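Putative signal recognition particle protein (Chaetomium thermophilum, PDB 5CK4) probably binds GTP and acts as a molecular switch, as the Arf-like GTPase subunit of the signal recognition particle receptor, linked to protein translocation at the endoplasmic reticulum membrane. Local coordinates at residues Lys32-Glu40 with Val298-Trp309; Thr17-Pro27 with Tyr158-Leu168. All coordinates share one frame; numbering follows the deposited sequence.

Contact 1 of 2, residues Lys32-Glu40 with Val298-Trp309; sequences KTALLTLFE and VIGDGPGAERWW. With GDP (guanosine-5'-diphosphate), chain C.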
loop_
_atom_site.group_PDB
_atom_site.type_symbol
_atom_site.label_atom_id
_atom_site.label_comp_id
_atom_site.label_asym_id
_atom_site.label_seq_id
_atom_site.Cartn_x
_atom_site.Cartn_y
_atom_site.Cartn_z
ATOM N N LYS A 32 1.075 -6.577 -9.695
ATOM C CA LYS A 32 0.539 -5.237 -9.953
ATOM C C LYS A 32 -0.002 -5.089 -11.382
ATOM O O LYS A 32 -1.108 -4.582 -11.582
ATOM C CB LYS A 32 1.579 -4.154 -9.631
ATOM C CG LYS A 32 2.009 -4.158 -8.145
ATOM C CD LYS A 32 2.909 -2.984 -7.785
ATOM C CE LYS A 32 4.183 -2.962 -8.623
ATOM N NZ LYS A 32 4.880 -4.292 -8.678
ATOM N N THR A 33 0.764 -5.545 -12.367
ATOM C CA THR A 33 0.328 -5.463 -13.761
ATOM C C THR A 33 -0.954 -6.263 -13.952
ATOM O O THR A 33 -1.914 -5.789 -14.572
ATOM C CB THR A 33 1.409 -5.975 -14.742
ATOM O OG1 THR A 33 2.626 -5.236 -14.554
ATOM C CG2 THR A 33 0.936 -5.821 -16.196
ATOM N N ALA A 34 -0.968 -7.471 -13.396
ATOM C CA ALA A 34 -2.140 -8.343 -13.486
ATOM C C ALA A 34 -3.377 -7.702 -12.851
ATOM O O ALA A 34 -4.476 -7.765 -13.405
ATOM C CB ALA A 34 -1.841 -9.699 -12.839
ATOM N N LEU A 35 -3.191 -7.102 -11.678
ATOM C CA LEU A 35 -4.289 -6.452 -10.971
ATOM C C LEU A 35 -4.853 -5.277 -11.765
ATOM O O LEU A 35 -6.067 -5.126 -11.868
ATOM C CB LEU A 35 -3.840 -5.977 -9.589
ATOM C CG LEU A 35 -4.905 -5.424 -8.637
ATOM C CD1 LEU A 35 -6.010 -6.441 -8.379
ATOM C CD2 LEU A 35 -4.242 -5.006 -7.333
ATOM N N LEU A 36 -3.968 -4.445 -12.312
ATOM C CA LEU A 36 -4.389 -3.332 -13.150
ATOM C C LEU A 36 -5.194 -3.840 -14.351
ATOM O O LEU A 36 -6.206 -3.248 -14.732
ATOM C CB LEU A 36 -3.178 -2.517 -13.621
ATOM C CG LEU A 36 -3.464 -1.303 -14.513
ATOM C CD1 LEU A 36 -4.467 -0.366 -13.855
ATOM C CD2 LEU A 36 -2.171 -0.559 -14.862
ATOM N N THR A 37 -4.745 -4.945 -14.939
ATOM C CA THR A 37 -5.433 -5.524 -16.087
ATOM C C THR A 37 -6.837 -5.961 -15.698
ATOM O O THR A 37 -7.790 -5.715 -16.430
ATOM C CB THR A 37 -4.661 -6.721 -16.671
ATOM O OG1 THR A 37 -3.382 -6.280 -17.138
ATOM C CG2 THR A 37 -5.428 -7.348 -17.827
ATOM N N LEU A 38 -6.961 -6.585 -14.528
ATOM C CA LEU A 38 -8.263 -7.023 -14.034
ATOM C C LEU A 38 -9.159 -5.817 -13.770
ATOM O O LEU A 38 -10.344 -5.819 -14.122
ATOM C CB LEU A 38 -8.107 -7.836 -12.749
ATOM C CG LEU A 38 -9.414 -8.337 -12.121
ATOM C CD1 LEU A 38 -10.192 -9.194 -13.101
ATOM C CD2 LEU A 38 -9.158 -9.117 -10.829
ATOM N N PHE A 39 -8.572 -4.792 -13.156
ATOM C CA PHE A 39 -9.287 -3.579 -12.778
ATOM C C PHE A 39 -9.840 -2.881 -14.003
ATOM O O PHE A 39 -10.957 -2.377 -13.981
ATOM C CB PHE A 39 -8.364 -2.634 -11.994
ATOM C CG PHE A 39 -8.996 -1.305 -11.640
ATOM C CD1 PHE A 39 -9.729 -1.159 -10.472
ATOM C CD2 PHE A 39 -8.829 -0.198 -12.458
ATOM C CE1 PHE A 39 -10.304 0.057 -10.138
ATOM C CE2 PHE A 39 -9.403 1.022 -12.133
ATOM C CZ PHE A 39 -10.136 1.153 -10.973
ATOM N N GLU A 40 -9.070 -2.870 -15.083
ATOM C CA GLU A 40 -9.495 -2.182 -16.295
ATOM C C GLU A 40 -10.523 -2.986 -17.101
ATOM O O GLU A 40 -11.490 -2.421 -17.609
ATOM C CB GLU A 40 -8.281 -1.791 -17.145
ATOM C CG GLU A 40 -7.339 -0.823 -16.426
ATOM C CD GLU A 40 -6.185 -0.360 -17.294
ATOM O OE1 GLU A 40 -5.693 -1.159 -18.120
ATOM O OE2 GLU A 40 -5.773 0.812 -17.154
ATOM N N VAL A 298 -5.831 -12.490 -8.082
ATOM C CA VAL A 298 -6.163 -11.916 -9.376
ATOM C C VAL A 298 -6.521 -13.008 -10.385
ATOM O O VAL A 298 -7.361 -12.803 -11.262
ATOM C CB VAL A 298 -4.990 -11.058 -9.916
ATOM C CG1 VAL A 298 -5.291 -10.519 -11.296
ATOM C CG2 VAL A 298 -4.689 -9.919 -8.961
ATOM N N ILE A 299 -5.887 -14.172 -10.254
ATOM C CA ILE A 299 -6.175 -15.300 -11.133
ATOM C C ILE A 299 -6.363 -16.551 -10.288
ATOM O O ILE A 299 -6.059 -16.538 -9.104
ATOM C CB ILE A 299 -5.053 -15.532 -12.172
ATOM C CG1 ILE A 299 -3.794 -16.059 -11.495
ATOM C CG2 ILE A 299 -4.740 -14.250 -12.929
ATOM C CD1 ILE A 299 -2.664 -16.350 -12.463
ATOM N N GLY A 300 -6.895 -17.619 -10.888
ATOM C CA GLY A 300 -7.097 -18.863 -10.157
ATOM C C GLY A 300 -8.345 -18.877 -9.291
ATOM O O GLY A 300 -9.062 -17.888 -9.206
ATOM N N ASP A 301 -8.610 -20.013 -8.652
ATOM C CA ASP A 301 -9.766 -20.158 -7.762
ATOM C C ASP A 301 -9.472 -19.598 -6.366
ATOM O O ASP A 301 -8.463 -19.942 -5.763
ATOM C CB ASP A 301 -10.128 -21.629 -7.616
ATOM C CG ASP A 301 -10.641 -22.229 -8.898
ATOM O OD1 ASP A 301 -11.302 -21.503 -9.671
ATOM O OD2 ASP A 301 -10.385 -23.433 -9.115
ATOM N N GLY A 302 -10.363 -18.759 -5.849
ATOM C CA GLY A 302 -10.158 -18.159 -4.545
ATOM C C GLY A 302 -11.123 -17.027 -4.261
ATOM O O GLY A 302 -12.123 -16.883 -4.958
ATOM N N PRO A 303 -10.821 -16.213 -3.236
ATOM C CA PRO A 303 -11.680 -15.096 -2.802
ATOM C C PRO A 303 -11.833 -14.005 -3.861
ATOM O O PRO A 303 -12.771 -13.210 -3.796
ATOM C CB PRO A 303 -10.923 -14.499 -1.604
ATOM C CG PRO A 303 -9.856 -15.468 -1.252
ATOM C CD PRO A 303 -9.576 -16.307 -2.454
ATOM N N GLY A 304 -10.890 -13.946 -4.798
ATOM C CA GLY A 304 -10.906 -12.956 -5.858
ATOM C C GLY A 304 -10.460 -11.582 -5.415
ATOM O O GLY A 304 -9.771 -11.429 -4.397
ATOM N N ALA A 305 -10.870 -10.563 -6.164
ATOM C CA ALA A 305 -10.384 -9.207 -5.909
ATOM C C ALA A 305 -11.478 -8.230 -5.469
ATOM O O ALA A 305 -11.185 -7.086 -5.137
ATOM C CB ALA A 305 -9.670 -8.665 -7.148
ATOM N N GLU A 306 -12.733 -8.675 -5.467
ATOM C CA GLU A 306 -13.847 -7.774 -5.172
ATOM C C GLU A 306 -13.834 -7.153 -3.770
ATOM O O GLU A 306 -14.225 -5.994 -3.599
ATOM C CB GLU A 306 -15.191 -8.454 -5.452
ATOM C CG GLU A 306 -15.557 -8.472 -6.928
ATOM C CD GLU A 306 -15.798 -7.079 -7.503
ATOM O OE1 GLU A 306 -16.170 -6.159 -6.740
ATOM O OE2 GLU A 306 -15.617 -6.902 -8.727
ATOM N N ARG A 307 -13.404 -7.915 -2.771
ATOM C CA ARG A 307 -13.321 -7.373 -1.417
ATOM C C ARG A 307 -12.318 -6.221 -1.343
ATOM O O ARG A 307 -12.527 -5.262 -0.597
ATOM C CB ARG A 307 -12.951 -8.449 -0.394
ATOM C CG ARG A 307 -14.036 -9.488 -0.154
ATOM C CD ARG A 307 -13.974 -10.011 1.276
ATOM N NE ARG A 307 -14.180 -8.937 2.248
ATOM C CZ ARG A 307 -13.390 -8.705 3.295
ATOM N NH1 ARG A 307 -12.331 -9.477 3.523
ATOM N NH2 ARG A 307 -13.663 -7.700 4.117
ATOM N N TRP A 308 -11.232 -6.320 -2.109
ATOM C CA TRP A 308 -10.261 -5.231 -2.185
ATOM C C TRP A 308 -10.927 -3.983 -2.757
ATOM O O TRP A 308 -10.785 -2.898 -2.203
ATOM C CB TRP A 308 -9.069 -5.603 -3.070
ATOM C CG TRP A 308 -8.118 -6.627 -2.534
ATOM C CD1 TRP A 308 -7.891 -6.953 -1.232
ATOM C CD2 TRP A 308 -7.236 -7.450 -3.314
ATOM N NE1 TRP A 308 -6.934 -7.938 -1.150
ATOM C CE2 TRP A 308 -6.519 -8.259 -2.417
ATOM C CE3 TRP A 308 -7.007 -7.593 -4.689
ATOM C CZ2 TRP A 308 -5.560 -9.179 -2.843
ATOM C CZ3 TRP A 308 -6.060 -8.511 -5.113
ATOM C CH2 TRP A 308 -5.348 -9.295 -4.193
ATOM N N TRP A 309 -11.655 -4.135 -3.867
ATOM C CA TRP A 309 -12.309 -2.994 -4.509
ATOM C C TRP A 309 -13.354 -2.349 -3.601
ATOM O O TRP A 309 -13.551 -1.135 -3.634
ATOM C CB TRP A 309 -12.994 -3.384 -5.832
ATOM C CG TRP A 309 -12.126 -4.078 -6.866
ATOM C CD1 TRP A 309 -12.487 -5.144 -7.636
ATOM C CD2 TRP A 309 -10.776 -3.750 -7.250
ATOM N NE1 TRP A 309 -11.456 -5.505 -8.468
ATOM C CE2 TRP A 309 -10.392 -4.670 -8.250
ATOM C CE3 TRP A 309 -9.856 -2.777 -6.844
ATOM C CZ2 TRP A 309 -9.132 -4.646 -8.845
ATOM C CZ3 TRP A 309 -8.605 -2.759 -7.435
ATOM C CH2 TRP A 309 -8.258 -3.681 -8.428
HETATM P PB GDP C . 4.183 -7.085 -11.082
HETATM O O1B GDP C . 3.596 -6.080 -12.030
HETATM O O2B GDP C . 3.898 -6.658 -9.650
HETATM O O3B GDP C . 5.681 -7.230 -11.223
HETATM O O3A GDP C . 3.520 -8.535 -11.258
HETATM P PA GDP C . 2.847 -9.160 -12.587
HETATM O O1A GDP C . 1.523 -8.520 -12.863
HETATM O O2A GDP C . 3.779 -9.131 -13.771
HETATM O "O5'" GDP C . 2.646 -10.627 -11.997
HETATM C "C5'" GDP C . 3.775 -11.418 -11.664
HETATM C "C4'" GDP C . 3.399 -12.873 -11.890
HETATM O "O4'" GDP C . 2.463 -13.281 -10.889
HETATM C "C3'" GDP C . 2.719 -13.090 -13.235
HETATM O "O3'" GDP C . 3.128 -14.373 -13.709
HETATM C "C2'" GDP C . 1.242 -13.154 -12.895
HETATM O "O2'" GDP C . 0.497 -13.973 -13.794
HETATM C "C1'" GDP C . 1.284 -13.791 -11.524
HETATM N N9 GDP C . 0.095 -13.464 -10.710
HETATM C C8 GDP C . -0.466 -12.253 -10.511
HETATM N N7 GDP C . -1.534 -12.358 -9.672
HETATM C C5 GDP C . -1.634 -13.648 -9.317
HETATM C C6 GDP C . -2.537 -14.445 -8.474
HETATM O O6 GDP C . -3.472 -13.882 -7.857
HETATM N N1 GDP C . -2.287 -15.764 -8.368
HETATM C C2 GDP C . -1.279 -16.376 -9.026
HETATM N N2 GDP C . -1.099 -17.712 -8.884
HETATM N N3 GDP C . -0.416 -15.705 -9.826
HETATM C C4 GDP C . -0.559 -14.369 -10.004
#
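Leu35 of helix 32-40 pushes its CD1 methyl among Val298, Trp308 and Trp309, reaching Trp309 CH2 at 3.6 Å. With CG trans to the backbone N (chi1 -173°), the leucine swings this branch toward the start of helix 306-313, where it also meets Trp308 at the ring edge, near CZ3. One turn on, Phe39 turns its edge to the six-membered ring of Trp309 in a T-shaped pair, centroids 5.0 Å apart and planes at 61°. Phe39 CD1 lies over one face of the indole, while the carbonyl O of Ala305 lies over the opposite face. With an alanine in place of Trp309, Leu35 CD1 and the edge of Phe39 would probably face a gap, and Arg109 would lose its cation-pi partner. Trp308 NE1 is hydrogen-bonded to Met294 O, outside the two segments.

Leu38, partly exposed, touches just Ala305 and Val298 across the contact, although its CD2 still reaches Ala305 CB at 3.7 Å. Gly300 to Pro303 make no contact with helix 32-40 and lie on the surface of the chain, where they meet a crystal neighbour.

At the other end Val298 lays CG1 against the carbonyl of Ala34 and gives its backbone N to guanine O6 of GDP at 2.7 Å; a weaker bond comes from Ile299 N. Helix 32-40 meets the phosphates: Lys32 N and NZ both hold O2B, Thr33 N and OG1 both hold O1B, and Ala34 N gives a 2.8 Å bond to O1A. No hydrogen bond joins the two segments directly, so their union rests on apolar packing and on the nucleotide, gripped at its phosphates by one and at its base by the other.

Contact 2 of 2, residues Thr17-Pro27 with Tyr158-Leu168; sequences TTLPSVLLIGP and YKSKLKAVIFL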
loop_
_atom_site.group_PDB
_atom_site.type_symbol
_atom_site.label_atom_id
_atom_site.label_comp_id
_atom_site.label_asym_id
_atom_site.label_seq_id
_atom_site.Cartn_x
_atom_site.Cartn_y
_atom_site.Cartn_z
ATOM N N THR A 17 -9.094 18.514 -13.614
ATOM C CA THR A 17 -9.034 17.478 -12.587
ATOM C C THR A 17 -9.915 16.277 -12.933
ATOM O O THR A 17 -11.027 16.432 -13.439
ATOM C CB THR A 17 -9.432 18.026 -11.205
ATOM O OG1 THR A 17 -10.663 18.750 -11.317
ATOM C CG2 THR A 17 -8.352 18.959 -10.671
ATOM N N THR A 18 -9.409 15.082 -12.657
ATOM C CA THR A 18 -10.127 13.853 -12.970
ATOM C C THR A 18 -10.606 13.136 -11.715
ATOM O O THR A 18 -10.666 13.728 -10.638
ATOM C CB THR A 18 -9.253 12.887 -13.791
ATOM O OG1 THR A 18 -7.897 12.965 -13.332
ATOM C CG2 THR A 18 -9.297 13.255 -15.258
ATOM N N LEU A 19 -10.956 11.861 -11.870
ATOM C CA LEU A 19 -11.327 11.003 -10.749
ATOM C C LEU A 19 -10.169 10.912 -9.760
ATOM O O LEU A 19 -9.014 11.116 -10.137
ATOM C CB LEU A 19 -11.683 9.599 -11.252
ATOM C CG LEU A 19 -13.020 9.394 -11.971
ATOM C CD1 LEU A 19 -13.103 7.976 -12.506
ATOM C CD2 LEU A 19 -14.185 9.676 -11.037
ATOM N N PRO A 20 -10.468 10.604 -8.490
ATOM C CA PRO A 20 -9.382 10.482 -7.511
ATOM C C PRO A 20 -8.509 9.253 -7.782
ATOM O O PRO A 20 -8.947 8.345 -8.494
ATOM C CB PRO A 20 -10.126 10.347 -6.181
ATOM C CG PRO A 20 -11.471 9.821 -6.550
ATOM C CD PRO A 20 -11.794 10.413 -7.877
ATOM N N SER A 21 -7.296 9.242 -7.224
ATOM C CA SER A 21 -6.303 8.198 -7.479
ATOM C C SER A 21 -6.041 7.251 -6.307
ATOM O O SER A 21 -6.090 7.637 -5.136
ATOM C CB SER A 21 -4.965 8.836 -7.879
ATOM O OG SER A 21 -4.912 9.122 -9.265
ATOM N N VAL A 22 -5.740 6.006 -6.644
ATOM C CA VAL A 22 -5.252 5.027 -5.680
ATOM C C VAL A 22 -3.899 4.509 -6.170
ATOM O O VAL A 22 -3.808 3.915 -7.249
ATOM C CB VAL A 22 -6.268 3.875 -5.512
ATOM C CG1 VAL A 22 -5.726 2.782 -4.597
ATOM C CG2 VAL A 22 -7.623 4.430 -4.988
ATOM N N LEU A 23 -2.839 4.755 -5.400
ATOM C CA LEU A 23 -1.517 4.243 -5.766
ATOM C C LEU A 23 -1.403 2.750 -5.506
ATOM O O LEU A 23 -1.656 2.267 -4.400
ATOM C CB LEU A 23 -0.388 4.965 -5.010
ATOM C CG LEU A 23 0.079 6.322 -5.544
ATOM C CD1 LEU A 23 1.126 6.915 -4.617
ATOM C CD2 LEU A 23 0.627 6.200 -6.965
ATOM N N LEU A 24 -0.994 2.022 -6.533
ATOM C CA LEU A 24 -0.751 0.598 -6.408
ATOM C C LEU A 24 0.767 0.398 -6.268
ATOM O O LEU A 24 1.524 0.654 -7.206
ATOM C CB LEU A 24 -1.317 -0.118 -7.638
ATOM C CG LEU A 24 -1.123 -1.639 -7.702
ATOM C CD1 LEU A 24 -1.720 -2.299 -6.475
ATOM C CD2 LEU A 24 -1.730 -2.204 -8.988
ATOM N N ILE A 25 1.198 -0.037 -5.087
ATOM C CA ILE A 25 2.608 -0.085 -4.702
ATOM C C ILE A 25 2.961 -1.522 -4.310
ATOM O O ILE A 25 2.126 -2.227 -3.761
ATOM C CB ILE A 25 2.832 0.797 -3.446
ATOM C CG1 ILE A 25 2.539 2.264 -3.748
ATOM C CG2 ILE A 25 4.254 0.682 -2.908
ATOM C CD1 ILE A 25 2.734 3.170 -2.522
ATOM N N GLY A 26 4.193 -1.954 -4.572
ATOM C CA GLY A 26 4.644 -3.248 -4.076
ATOM C C GLY A 26 5.864 -3.751 -4.816
ATOM O O GLY A 26 6.221 -3.207 -5.863
ATOM N N PRO A 27 6.509 -4.801 -4.283
ATOM C CA PRO A 27 7.705 -5.321 -4.952
ATOM C C PRO A 27 7.342 -5.949 -6.291
ATOM O O PRO A 27 6.191 -6.336 -6.502
ATOM C CB PRO A 27 8.211 -6.398 -3.990
ATOM C CG PRO A 27 6.996 -6.833 -3.225
ATOM C CD PRO A 27 6.120 -5.610 -3.112
ATOM N N TYR A 158 -5.665 17.288 -15.795
ATOM C CA TYR A 158 -4.894 16.055 -15.664
ATOM C C TYR A 158 -4.276 15.910 -14.276
ATOM O O TYR A 158 -3.227 15.283 -14.113
ATOM C CB TYR A 158 -3.813 15.969 -16.746
ATOM C CG TYR A 158 -3.240 17.299 -17.181
ATOM C CD1 TYR A 158 -2.243 17.925 -16.447
ATOM C CD2 TYR A 158 -3.689 17.920 -18.338
ATOM C CE1 TYR A 158 -1.714 19.141 -16.848
ATOM C CE2 TYR A 158 -3.169 19.134 -18.747
ATOM C CZ TYR A 158 -2.182 19.740 -18.000
ATOM O OH TYR A 158 -1.665 20.950 -18.409
ATOM N N LYS A 159 -4.932 16.493 -13.280
ATOM C CA LYS A 159 -4.507 16.338 -11.895
ATOM C C LYS A 159 -5.518 15.486 -11.138
ATOM O O LYS A 159 -6.725 15.712 -11.235
ATOM C CB LYS A 159 -4.344 17.702 -11.222
ATOM C CG LYS A 159 -3.273 18.584 -11.854
ATOM C CD LYS A 159 -1.885 17.979 -11.697
ATOM C CE LYS A 159 -1.466 17.927 -10.232
ATOM N NZ LYS A 159 -0.138 17.275 -10.037
ATOM N N SER A 160 -5.024 14.506 -10.389
ATOM C CA SER A 160 -5.900 13.612 -9.646
ATOM C C SER A 160 -5.515 13.542 -8.169
ATOM O O SER A 160 -4.347 13.365 -7.829
ATOM C CB SER A 160 -5.878 12.210 -10.257
ATOM O OG SER A 160 -6.673 11.317 -9.495
ATOM N N LYS A 161 -6.507 13.678 -7.299
ATOM C CA LYS A 161 -6.276 13.638 -5.860
ATOM C C LYS A 161 -5.992 12.212 -5.365
ATOM O O LYS A 161 -6.765 11.288 -5.623
ATOM C CB LYS A 161 -7.478 14.242 -5.128
ATOM C CG LYS A 161 -7.337 14.324 -3.619
ATOM C CD LYS A 161 -8.318 15.351 -3.045
ATOM C CE LYS A 161 -8.341 15.327 -1.522
ATOM N NZ LYS A 161 -8.755 13.989 -1.005
ATOM N N LEU A 162 -4.873 12.042 -4.665
ATOM C CA LEU A 162 -4.520 10.751 -4.076
ATOM C C LEU A 162 -5.355 10.491 -2.823
ATOM O O LEU A 162 -5.305 11.270 -1.872
ATOM C CB LEU A 162 -3.035 10.724 -3.727
ATOM C CG LEU A 162 -2.539 9.422 -3.098
ATOM C CD1 LEU A 162 -2.727 8.257 -4.064
ATOM C CD2 LEU A 162 -1.083 9.567 -2.682
ATOM N N LYS A 163 -6.126 9.406 -2.811
ATOM C CA LYS A 163 -7.014 9.139 -1.677
ATOM C C LYS A 163 -6.765 7.808 -0.964
ATOM O O LYS A 163 -7.287 7.580 0.131
ATOM C CB LYS A 163 -8.482 9.242 -2.092
ATOM C CG LYS A 163 -8.888 10.635 -2.562
ATOM C CD LYS A 163 -10.372 10.889 -2.359
ATOM C CE LYS A 163 -10.720 11.032 -0.879
ATOM N NZ LYS A 163 -12.051 11.688 -0.673
ATOM N N ALA A 164 -5.977 6.931 -1.573
ATOM C CA ALA A 164 -5.663 5.656 -0.930
ATOM C C ALA A 164 -4.460 4.979 -1.547
ATOM O O ALA A 164 -4.024 5.332 -2.640
ATOM C CB ALA A 164 -6.867 4.712 -0.960
ATOM N N VAL A 165 -3.947 3.981 -0.839
ATOM C CA VAL A 165 -2.818 3.194 -1.303
ATOM C C VAL A 165 -3.175 1.721 -1.198
ATOM O O VAL A 165 -3.699 1.281 -0.183
ATOM C CB VAL A 165 -1.582 3.449 -0.410
ATOM C CG1 VAL A 165 -0.470 2.396 -0.670
ATOM C CG2 VAL A 165 -1.062 4.849 -0.626
ATOM N N ILE A 166 -2.918 0.959 -2.253
ATOM C CA ILE A 166 -2.925 -0.491 -2.109
ATOM C C ILE A 166 -1.477 -0.975 -2.144
ATOM O O ILE A 166 -0.746 -0.700 -3.109
ATOM C CB ILE A 166 -3.721 -1.171 -3.234
ATOM C CG1 ILE A 166 -5.200 -0.784 -3.167
ATOM C CG2 ILE A 166 -3.553 -2.693 -3.151
ATOM C CD1 ILE A 166 -6.023 -1.289 -4.390
ATOM N N PHE A 167 -1.040 -1.648 -1.082
ATOM C CA PHE A 167 0.294 -2.249 -1.074
ATOM C C PHE A 167 0.145 -3.747 -1.353
ATOM O O PHE A 167 -0.325 -4.500 -0.488
ATOM C CB PHE A 167 0.986 -2.027 0.269
ATOM C CG PHE A 167 2.413 -2.527 0.303
ATOM C CD1 PHE A 167 2.697 -3.856 0.617
ATOM C CD2 PHE A 167 3.468 -1.675 -0.015
ATOM C CE1 PHE A 167 4.010 -4.313 0.631
ATOM C CE2 PHE A 167 4.781 -2.128 0.008
ATOM C CZ PHE A 167 5.051 -3.439 0.329
ATOM N N LEU A 168 0.538 -4.170 -2.554
ATOM C CA LEU A 168 0.345 -5.556 -2.988
ATOM C C LEU A 168 1.605 -6.376 -2.741
ATOM O O LEU A 168 2.703 -5.925 -3.025
ATOM C CB LEU A 168 0.009 -5.600 -4.471
ATOM C CG LEU A 168 -0.604 -6.851 -5.122
ATOM C CD1 LEU A 168 -2.044 -7.067 -4.658
ATOM C CD2 LEU A 168 -0.571 -6.695 -6.628
HETATM O O HOH W 1 -6.817 18.983 -14.416
HETATM O O HOH W 2 -9.301 13.866 -8.344
#
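Ser21 and Leu162 face each other in a parallel pair of strands, 21-25 beside 159-168, whose axes come within 4.6 Å at an angle of 20°. Backbone hydrogen bonds form the ladder: Ser21 takes the carbonyl of Lys161 and offers its own O to Lys163 N at 2.9 Å, Leu23 does the same between Ala164 and Ile166, and Ile25 between Ile166 and Leu168. Between Ser21 and Val22 the register slips by one residue, a beta bulge that carries the pairing from Leu162 to Ala164. CA-H...O contacts, such as Val22 CA to Ala164 O, fill in between these bonds.

Before the bulge a side-chain bond and a water add to the ladder. Ser160 OG, trans to its backbone N (chi1 177°), turns to segment 17-27 and accepts from Ser21 OG at 2.8 Å. Further out one water links two backbone atoms, Thr18 O and Lys161 N.

Apolar contacts cover both faces. On the face of Val22 and Leu24, Val22 CG1 meets Ile166 CG1 at 3.9 Å, and Leu24 CD1 rests on Ile166 CG2. On the face of Leu23 and Ile25, Leu162 CD1 approaches Leu23 CG at 3.7 Å with the two side chains nearly perpendicular, while Ile25 splits its branches, CD1 to Val165 CG1 and CG2 to Phe167 CD2 at 3.8 Å. Gly26 CA lies over one face of the Phe167 ring; a side chain on this glycine would run into Leu168 O. Helices 123-131 and 180-201 touch this face through Ile25, Val165 and Phe167.

Strand 21-25, also paired with strand 112-115, leads directly into the phosphate-binding loop, which begins at Gly26, the strand-loop-helix arrangement of P-loop GTPases.

In the fold
Along the chain the segments alternate: 17-27, 32-40, 158-168, then 298-309. The two contacts therefore cross along the chain, their centres about 16 Å apart, and the short loop that begins at Gly26 joins strand 21-25 of contact 2 to helix 32-40 of contact 1. They touch where Lys32 NZ comes near Pro27 O and where Leu24 and Leu168 pack against the start of that helix. Contact 2 lies within the mixed sheet; contact 1 joins helix 32-40 to the guanine-binding loop and the start of helix 306-313, Leu35 and Trp308 both meeting Leu168. Strand 214-219, next to 159-170, carries Asn219 of the nucleotide site. Central strands and flanking helices thus converge on the GDP, the layout of a Ras-like GTPase core.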